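Local coordinates for putative hemin ABC transport system, membrane protein (Burkholderia cenocepacia J2315, PDB 5B57) that probably moves heme across the cell membrane as the membrane-spanning subunit of a hemin ABC importer of the FecCD family, at residues E82-A85 against A86-D90; G239-W242 against P243-A246. All blocks are in the same frame, centred on the assembly; numbering follows the deposited sequence.

Contact 1 (E82-A85 against A86-D90)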
loop_
_atom_site.group_PDB
_atom_site.type_symbol
_atom_site.label_atom_id
_atom_site.label_comp_id
_atom_site.label_asym_id
_atom_site.label_seq_id
_atom_site.Cartn_x
_atom_site.Cartn_y
_atom_site.Cartn_z
ATOM N N GLU A 82 3.043 54.387 -6.913
ATOM C CA GLU A 82 1.692 54.915 -6.740
ATOM C C GLU A 82 0.876 54.059 -5.787
ATOM O O GLU A 82 0.008 54.584 -5.077
ATOM C CB GLU A 82 0.977 55.011 -8.085
ATOM C CG GLU A 82 1.759 55.709 -9.171
ATOM C CD GLU A 82 0.846 56.408 -10.156
ATOM O OE1 GLU A 82 -0.359 56.589 -9.837
ATOM O OE2 GLU A 82 1.334 56.782 -11.247
ATOM N N ALA A 83 1.123 52.744 -5.779
ATOM C CA ALA A 83 0.386 51.832 -4.905
ATOM C C ALA A 83 0.819 51.974 -3.456
ATOM O O ALA A 83 -0.015 51.931 -2.546
ATOM C CB ALA A 83 0.573 50.386 -5.359
ATOM N N TRP A 84 2.124 52.094 -3.215
ATOM C CA TRP A 84 2.571 52.489 -1.887
ATOM C C TRP A 84 1.867 53.759 -1.440
ATOM O O TRP A 84 1.142 53.758 -0.438
ATOM C CB TRP A 84 4.070 52.693 -1.871
ATOM C CG TRP A 84 4.543 52.932 -0.493
ATOM C CD1 TRP A 84 4.849 54.130 0.082
ATOM C CD2 TRP A 84 4.742 51.938 0.513
ATOM N NE1 TRP A 84 5.248 53.937 1.384
ATOM C CE2 TRP A 84 5.192 52.598 1.670
ATOM C CE3 TRP A 84 4.599 50.547 0.539
ATOM C CZ2 TRP A 84 5.494 51.919 2.843
ATOM C CZ3 TRP A 84 4.905 49.872 1.703
ATOM C CH2 TRP A 84 5.346 50.558 2.839
ATOM N N ALA A 85 2.062 54.853 -2.196
ATOM C CA ALA A 85 1.431 56.137 -1.871
ATOM C C ALA A 85 -0.052 55.992 -1.521
ATOM O O ALA A 85 -0.513 56.569 -0.534
ATOM C CB ALA A 85 1.600 57.108 -3.033
ATOM N N ALA A 86 -0.812 55.220 -2.314
ATOM C CA ALA A 86 -2.251 55.086 -2.081
ATOM C C ALA A 86 -2.543 54.403 -0.750
ATOM O O ALA A 86 -3.371 54.879 0.033
ATOM C CB ALA A 86 -2.906 54.311 -3.228
ATOM N N LEU A 87 -1.883 53.277 -0.478
ATOM C CA LEU A 87 -2.143 52.545 0.760
ATOM C C LEU A 87 -1.652 53.279 1.987
ATOM O O LEU A 87 -2.084 52.962 3.097
ATOM C CB LEU A 87 -1.491 51.162 0.730
ATOM C CG LEU A 87 -2.262 50.051 0.012
ATOM C CD1 LEU A 87 -1.552 48.765 0.291
ATOM C CD2 LEU A 87 -3.720 49.994 0.470
ATOM N N SER A 88 -0.757 54.242 1.816
ATOM C CA SER A 88 -0.186 54.990 2.922
ATOM C C SER A 88 -0.913 56.287 3.216
ATOM O O SER A 88 -0.427 57.076 4.030
ATOM C CB SER A 88 1.271 55.315 2.632
ATOM O OG SER A 88 1.716 54.592 1.511
ATOM N N GLY A 89 -2.027 56.565 2.542
ATOM C CA GLY A 89 -2.875 57.683 2.900
ATOM C C GLY A 89 -2.812 58.911 2.024
ATOM O O GLY A 89 -3.423 59.924 2.381
ATOM N N ASP A 90 -2.109 58.868 0.906
ATOM C CA ASP A 90 -2.035 59.992 -0.014
ATOM C C ASP A 90 -3.443 60.461 -0.379
ATOM O O ASP A 90 -4.189 59.704 -1.022
ATOM C CB ASP A 90 -1.259 59.545 -1.255
ATOM C CG ASP A 90 -1.081 60.631 -2.294
ATOM O OD1 ASP A 90 -1.630 61.756 -2.164
ATOM O OD2 ASP A 90 -0.373 60.321 -3.282
#
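D90 folds back onto A85 where the short helix 80-87 ends in a Schellman motif. The backbone N of D90 donates to A85 O at 3.1 Å, and the N-H points fairly straight at the oxygen (158°). The CB of D90 sits 3.2 Å from A85 O. The carboxylate then reaches alongside the methyl group of A85. The first torsion sets it up: CG is anti to the backbone N of D90 (chi1 -179°), which carries the carboxylate to the A85 methyl. OD1 accepts a hydrogen bond from A92 N, which ties one side of the carboxylate to the chain that follows.

G89 makes the reversal. Its phi is positive (104°), a value glycine adopts easily. Its N gives a weak bond to A86 O. The N of S88 also has a weak bond to A85 O, at 3.3 Å, so A85 O is approached by both S88 and D90.

The turn before this is ordinary helix. A86 N donates to E82 O at 3.0 Å and L87 N to A83 O at 3.1 Å. L87 lays its CB 3.7 Å from A83 O, and its leucyl end continues to L100 and L101 of helix 94-128. A83 also touches L100, and A86 reaches A96, so these three residues form the face packed on that helix. W84 lies on the surface. The S88 hydroxyl sits above one face of its indole, but S88 OG is modelled too close to W84 O, so its place is doubtful. On the methyl of A85, the carboxylate oxygen D90 OD2 rests 3.8 Å from CB.

Contact 2 (G239-W242 against P243-A246). With DMU (decyl-beta-D-maltopyranoside), chain E.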
loop_
_atom_site.group_PDB
_atom_site.type_symbol
_atom_site.label_atom_id
_atom_site.label_comp_id
_atom_site.label_asym_id
_atom_site.label_seq_id
_atom_site.Cartn_x
_atom_site.Cartn_y
_atom_site.Cartn_z
ATOM N N GLY A 239 -14.209 35.407 -4.281
ATOM C CA GLY A 239 -15.134 35.740 -3.216
ATOM C C GLY A 239 -14.481 36.356 -1.993
ATOM O O GLY A 239 -15.165 36.552 -0.980
ATOM N N ALA A 240 -13.196 36.696 -2.066
ATOM C CA ALA A 240 -12.427 37.093 -0.894
ATOM C C ALA A 240 -12.843 38.485 -0.440
ATOM O O ALA A 240 -12.580 39.468 -1.140
ATOM C CB ALA A 240 -10.935 37.049 -1.230
ATOM N N GLN A 241 -13.480 38.583 0.728
ATOM C CA GLN A 241 -13.730 39.878 1.353
ATOM C C GLN A 241 -13.316 39.848 2.821
ATOM O O GLN A 241 -13.361 38.797 3.471
ATOM C CB GLN A 241 -15.202 40.297 1.220
ATOM C CG GLN A 241 -16.190 39.318 1.817
ATOM C CD GLN A 241 -17.596 39.542 1.306
ATOM O OE1 GLN A 241 -18.544 39.697 2.086
ATOM N NE2 GLN A 241 -17.741 39.574 -0.017
ATOM N N TRP A 242 -12.908 41.016 3.341
ATOM C CA TRP A 242 -12.415 41.118 4.715
ATOM C C TRP A 242 -13.349 40.531 5.767
ATOM O O TRP A 242 -12.855 39.811 6.643
ATOM C CB TRP A 242 -12.097 42.576 5.092
ATOM C CG TRP A 242 -10.894 43.143 4.403
ATOM C CD1 TRP A 242 -10.873 44.217 3.576
ATOM C CD2 TRP A 242 -9.534 42.647 4.456
ATOM N NE1 TRP A 242 -9.595 44.435 3.115
ATOM C CE2 TRP A 242 -8.757 43.482 3.635
ATOM C CE3 TRP A 242 -8.906 41.584 5.115
ATOM C CZ2 TRP A 242 -7.388 43.298 3.453
ATOM C CZ3 TRP A 242 -7.537 41.402 4.929
ATOM C CH2 TRP A 242 -6.798 42.260 4.105
ATOM N N PRO A 243 -14.659 40.809 5.778
ATOM C CA PRO A 243 -15.486 40.253 6.863
ATOM C C PRO A 243 -15.378 38.740 7.015
ATOM O O PRO A 243 -15.384 38.247 8.153
ATOM C CB PRO A 243 -16.908 40.703 6.490
ATOM C CG PRO A 243 -16.816 41.277 5.094
ATOM C CD PRO A 243 -15.420 41.762 4.953
ATOM N N THR A 244 -15.254 37.981 5.912
ATOM C CA THR A 244 -15.107 36.537 6.072
ATOM C C THR A 244 -13.679 36.156 6.465
ATOM O O THR A 244 -13.494 35.297 7.336
ATOM C CB THR A 244 -15.556 35.778 4.809
ATOM O OG1 THR A 244 -14.767 36.161 3.680
ATOM C CG2 THR A 244 -17.047 36.019 4.526
ATOM N N LEU A 245 -12.659 36.789 5.867
ATOM C CA LEU A 245 -11.282 36.556 6.317
ATOM C C LEU A 245 -11.122 36.739 7.831
ATOM O O LEU A 245 -10.375 36.003 8.479
ATOM C CB LEU A 245 -10.321 37.479 5.577
ATOM C CG LEU A 245 -10.087 37.061 4.134
ATOM C CD1 LEU A 245 -9.349 38.166 3.430
ATOM C CD2 LEU A 245 -9.257 35.809 4.136
ATOM N N ALA A 246 -11.809 37.719 8.412
ATOM C CA ALA A 246 -11.870 37.836 9.867
ATOM C C ALA A 246 -12.216 36.520 10.541
ATOM O O ALA A 246 -11.802 36.276 11.680
ATOM C CB ALA A 246 -12.926 38.863 10.274
HETATM C C1 DMU E . -10.229 42.156 10.012
HETATM C C2 DMU E . -11.083 43.100 9.208
HETATM C C3 DMU E . -10.237 44.283 8.721
HETATM C C4 DMU E . -8.956 43.787 7.988
HETATM O O5 DMU E . -8.245 42.841 8.826
HETATM C C6 DMU E . -9.065 41.696 9.156
HETATM O O7 DMU E . -11.020 45.095 7.844
HETATM O O16 DMU E . -8.303 40.736 9.886
HETATM C C18 DMU E . -7.966 39.610 9.074
HETATM C C19 DMU E . -6.456 39.475 9.021
HETATM C C22 DMU E . -6.038 38.424 8.010
HETATM C C25 DMU E . -4.600 37.974 8.256
HETATM C C28 DMU E . -4.493 36.447 8.252
HETATM C C31 DMU E . -3.700 35.934 9.463
HETATM C C34 DMU E . -2.650 34.898 9.034
HETATM C C37 DMU E . -2.380 33.874 10.151
HETATM C C40 DMU E . -1.731 32.593 9.592
HETATM C C43 DMU E . -0.217 32.671 9.652
HETATM O O49 DMU E . -11.007 41.024 10.432
HETATM O O55 DMU E . -12.186 43.568 9.997
HETATM C C57 DMU E . -8.018 44.951 7.628
HETATM O O61 DMU E . -8.568 45.690 6.525
HETATM C C5 DMU E . -12.552 46.819 8.650
HETATM C C7 DMU E . -13.586 46.763 7.528
HETATM C C8 DMU E . -13.086 47.484 6.277
HETATM C C9 DMU E . -11.697 47.010 5.899
HETATM O O1 DMU E . -10.796 47.260 6.982
HETATM C C10 DMU E . -11.126 46.484 8.146
HETATM O O2 DMU E . -13.989 47.237 5.180
HETATM O O3 DMU E . -12.932 45.898 9.692
HETATM O O4 DMU E . -14.799 47.384 7.978
HETATM C C11 DMU E . -11.209 47.732 4.658
HETATM O O6 DMU E . -12.165 48.750 4.290
#
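The carbonyl of Q241 meets two donors from T244 and L245. L245 N donates to Q241 O at 3.2 Å. T244 OG1 gives the second bond to Q241 O at 3.0 Å, with the donor tilted 16° from the carbonyl plane. It reaches back because chi1 of T244 is 61°, with OG1 between its own N and carbonyl carbon. T244 N adds a weak bond to the same oxygen. One residue on, A246 N donates to W242 O at 2.9 Å.

The Q241 and P243 side chains cross at about a right angle, with Q241 OE1 3.8 Å from P243 CG. W242 lays CE3 obliquely against L245 CD1, also at 3.8 Å. One face of the W242 indole carries a decyl maltoside molecule, a detergent, whose hydroxyl O61 sits 3.6 Å above the ring centre.

Helix 94-128 positions the indole. W242 NE1 is hydrogen-bonded to L101 O, and the ring touches A105 and P106. L245 packs on V109, and D102 OD1 is hydrogen-bonded to the detergent.

This is a helix start: Q241 is the N-cap of helix 242-260, and P243, which has no N-H to donate, stands in the first turn.

Overall arrangement
Contact 1 is the C-terminal end of a helix and contact 2 the N-terminal start of another. E82-D90 closes a short helix, while G239-A246 opens a long one predicted to span the membrane. They do not touch: their centres are 22 Å apart and their nearest atoms about 8 Å. Helix 94-128 joins them. L101 meets the L87 side chain of contact 1 and offers its carbonyl to W242 of contact 2. The detergent lies against contact 2, and the L87 side chain is about 9 Å from it. Contact 1 is the more peripheral, 31 Å from the chain centre against 16 Å for contact 2.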